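Local structure of acylneuraminate lyase (Mycoplasma synoviae, 4N4P) at residues Leu55-Phe59 against Glu60-Glu64. The protein adopts the TIM-barrel fold of the dihydrodipicolinate synthetase family and is probably an enzyme. Sequence-based numbering, arbitrary orientation.
Sequences LLLSF and EDKKE
Ser58 and Asp61 grip each other reciprocally at the start of helix 59-73, a worked example of the capping box. Asp61 N donates to Ser58 OG at 3.0 Å, while Ser58 N donates to Asp61 OD2 at 3.1 Å, meeting the carboxylate from above its plane. Ser58 holds OG between its own backbone N and carbonyl carbon (chi1 70°), which turns the hydroxyl oxygen to the first helical turn. Backbone hydrogen bonds from Lys62 N to Ser58 O and from Lys63 N to Phe59 O then begin the regular helical pattern. Before the cap, Leu57 lays CD2 against Asp61 CB at 3.6 Å, and its CB meets CG of Lys62. On another side of the helix, the bent chain of Lys63 passes over one face of the Phe59 ring, CD standing 4.3 Å from the centroid in a CH-pi contact, and its NZ reaches Glu60 OE2 in a salt bridge of 3.1 Å. Farther out, Arg272 NH1 forms a salt bridge with Asp61 OD2 and a hydrogen bond to Leu56 O, while helix 88-100 packs against Phe59 and Lys63. One carboxylate oxygen thus serves both cap and arginine, likely stabilising its negative charge where the loop after strand 44-47 becomes helix.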
ATOM      1  N   LEU A  55       1.738  26.239   3.418  1.00 12.58           N
ATOM      2  CA  LEU A  55       0.668  26.236   2.398  1.00 13.98           C
ATOM      3  C   LEU A  55      -0.488  27.171   2.696  1.00 13.56           C
ATOM      4  O   LEU A  55      -1.303  27.478   1.801  1.00 13.69           O
ATOM      5  CB  LEU A  55       0.134  24.827   2.131  1.00 14.85           C
ATOM      6  CG  LEU A  55       1.054  23.908   1.324  1.00 16.66           C
ATOM      7  CD1 LEU A  55       0.288  22.665   0.986  1.00 21.39           C
ATOM      8  CD2 LEU A  55       1.597  24.594   0.062  1.00 17.41           C
ATOM      9  N   LEU A  56      -0.561  27.635   3.934  1.00 12.59           N
ATOM     10  CA  LEU A  56      -1.620  28.530   4.375  1.00 12.77           C
ATOM     11  C   LEU A  56      -1.139  29.972   4.434  1.00 12.81           C
ATOM     12  O   LEU A  56      -1.879  30.871   4.846  1.00 12.75           O
ATOM     13  CB  LEU A  56      -2.147  28.095   5.755  1.00 12.25           C
ATOM     14  CG  LEU A  56      -2.513  26.621   5.855  1.00 12.48           C
ATOM     15  CD1 LEU A  56      -3.095  26.281   7.228  1.00 11.40           C
ATOM     16  CD2 LEU A  56      -3.475  26.229   4.757  1.00 11.67           C
ATOM     17  N   LEU A  57       0.115  30.180   4.044  1.00 11.35           N
ATOM     18  CA  LEU A  57       0.694  31.521   3.973  1.00 11.08           C
ATOM     19  C   LEU A  57       0.582  32.132   2.590  1.00 11.38           C
ATOM     20  O   LEU A  57       0.865  31.457   1.603  1.00 11.88           O
ATOM     21  CB  LEU A  57       2.206  31.462   4.294  1.00 11.09           C
ATOM     22  CG  LEU A  57       2.569  31.068   5.724  1.00  9.48           C
ATOM     23  CD1 LEU A  57       4.083  30.917   5.873  1.00  8.96           C
ATOM     24  CD2 LEU A  57       2.019  32.164   6.633  1.00 10.52           C
ATOM     25  N   SER A  58       0.245  33.425   2.511  1.00 11.52           N
ATOM     26  CA  SER A  58       0.375  34.143   1.238  1.00 12.09           C
ATOM     27  C   SER A  58       1.857  34.344   0.940  1.00 12.48           C
ATOM     28  O   SER A  58       2.714  34.219   1.844  1.00 12.29           O
ATOM     29  CB  SER A  58      -0.338  35.496   1.287  1.00 12.87           C
ATOM     30  OG  SER A  58       0.347  36.397   2.138  1.00 12.86           O
ATOM     31  N   PHE A  59       2.157  34.658  -0.314  1.00 12.79           N
ATOM     32  CA  PHE A  59       3.511  34.990  -0.726  1.00 12.44           C
ATOM     33  C   PHE A  59       4.081  36.113   0.131  1.00 13.18           C
ATOM     34  O   PHE A  59       5.213  36.024   0.610  1.00 13.52           O
ATOM     35  CB  PHE A  59       3.501  35.372  -2.199  1.00 13.31           C
ATOM     36  CG  PHE A  59       4.851  35.764  -2.747  1.00 12.25           C
ATOM     37  CD1 PHE A  59       5.968  34.960  -2.552  1.00 14.61           C
ATOM     38  CD2 PHE A  59       4.984  36.932  -3.479  1.00 14.85           C
ATOM     39  CE1 PHE A  59       7.199  35.333  -3.084  1.00 15.85           C
ATOM     40  CE2 PHE A  59       6.209  37.310  -4.011  1.00 17.30           C
ATOM     41  CZ  PHE A  59       7.317  36.506  -3.810  1.00 17.39           C
ATOM     42  N   GLU A  60       3.282  37.153   0.346  1.00 13.59           N
ATOM     43  CA  GLU A  60       3.677  38.266   1.200  1.00 14.87           C
ATOM     44  C   GLU A  60       3.905  37.860   2.665  1.00 14.31           C
ATOM     45  O   GLU A  60       4.834  38.372   3.315  1.00 14.83           O
ATOM     46  CB  GLU A  60       2.660  39.412   1.084  1.00 15.50           C
ATOM     47  CG  GLU A  60       2.712  40.117  -0.284  1.00 20.19           C
ATOM     48  CD  GLU A  60       4.019  40.877  -0.526  1.00 26.87           C
ATOM     49  OE1 GLU A  60       4.529  41.518   0.431  1.00 29.99           O
ATOM     50  OE2 GLU A  60       4.543  40.833  -1.665  1.00 28.48           O
ATOM     51  N   ASP A  61       3.083  36.941   3.174  1.00 13.73           N
ATOM     52  CA  ASP A  61       3.264  36.402   4.535  1.00 13.99           C
ATOM     53  C   ASP A  61       4.642  35.698   4.636  1.00 13.37           C
ATOM     54  O   ASP A  61       5.351  35.842   5.648  1.00 13.52           O
ATOM     55  CB  ASP A  61       2.197  35.353   4.902  1.00 13.94           C
ATOM     56  CG  ASP A  61       0.791  35.918   5.179  1.00 17.95           C
ATOM     57  OD1 ASP A  61       0.605  37.106   5.565  1.00 17.55           O
ATOM     58  OD2 ASP A  61      -0.152  35.086   5.062  1.00 19.65           O
ATOM     59  N   LYS A  62       4.983  34.906   3.611  1.00 12.71           N
ATOM     60  CA  LYS A  62       6.243  34.134   3.590  1.00 12.44           C
ATOM     61  C   LYS A  62       7.452  35.061   3.676  1.00 12.68           C
ATOM     62  O   LYS A  62       8.361  34.859   4.487  1.00 12.05           O
ATOM     63  CB  LYS A  62       6.334  33.248   2.353  1.00 11.80           C
ATOM     64  CG  LYS A  62       5.302  32.112   2.345  1.00 10.91           C
ATOM     65  CD  LYS A  62       5.288  31.403   1.014  1.00 11.32           C
ATOM     66  CE  LYS A  62       4.059  30.522   0.858  1.00 11.32           C
ATOM     67  NZ  LYS A  62       4.137  29.687  -0.386  1.00 10.37           N
ATOM     68  N   LYS A  63       7.435  36.117   2.868  1.00 12.43           N
ATOM     69  CA  LYS A  63       8.503  37.109   2.909  1.00 13.13           C
ATOM     70  C   LYS A  63       8.586  37.780   4.260  1.00 12.58           C
ATOM     71  O   LYS A  63       9.676  38.011   4.756  1.00 12.00           O
ATOM     72  CB  LYS A  63       8.258  38.191   1.862  1.00 13.40           C
ATOM     73  CG  LYS A  63       8.380  37.753   0.439  1.00 17.10           C
ATOM     74  CD  LYS A  63       7.623  38.828  -0.358  1.00 21.78           C
ATOM     75  CE  LYS A  63       8.246  39.059  -1.674  1.00 26.09           C
ATOM     76  NZ  LYS A  63       7.486  40.140  -2.387  1.00 24.35           N
ATOM     77  N   GLU A  64       7.431  38.118   4.842  1.00 12.29           N
ATOM     78  CA  GLU A  64       7.398  38.780   6.129  1.00 12.96           C
ATOM     79  C   GLU A  64       7.946  37.853   7.208  1.00 12.14           C
ATOM     80  O   GLU A  64       8.733  38.279   8.036  1.00 11.08           O
ATOM     81  CB  GLU A  64       5.971  39.275   6.480  1.00 13.23           C
ATOM     82  CG  GLU A  64       5.859  40.136   7.726  1.00 18.09           C
ATOM     83  CD  GLU A  64       6.654  41.452   7.702  1.00 23.71           C
ATOM     84  OE1 GLU A  64       7.006  41.982   6.617  1.00 26.57           O
ATOM     85  OE2 GLU A  64       6.939  41.949   8.806  1.00 25.39           O
TER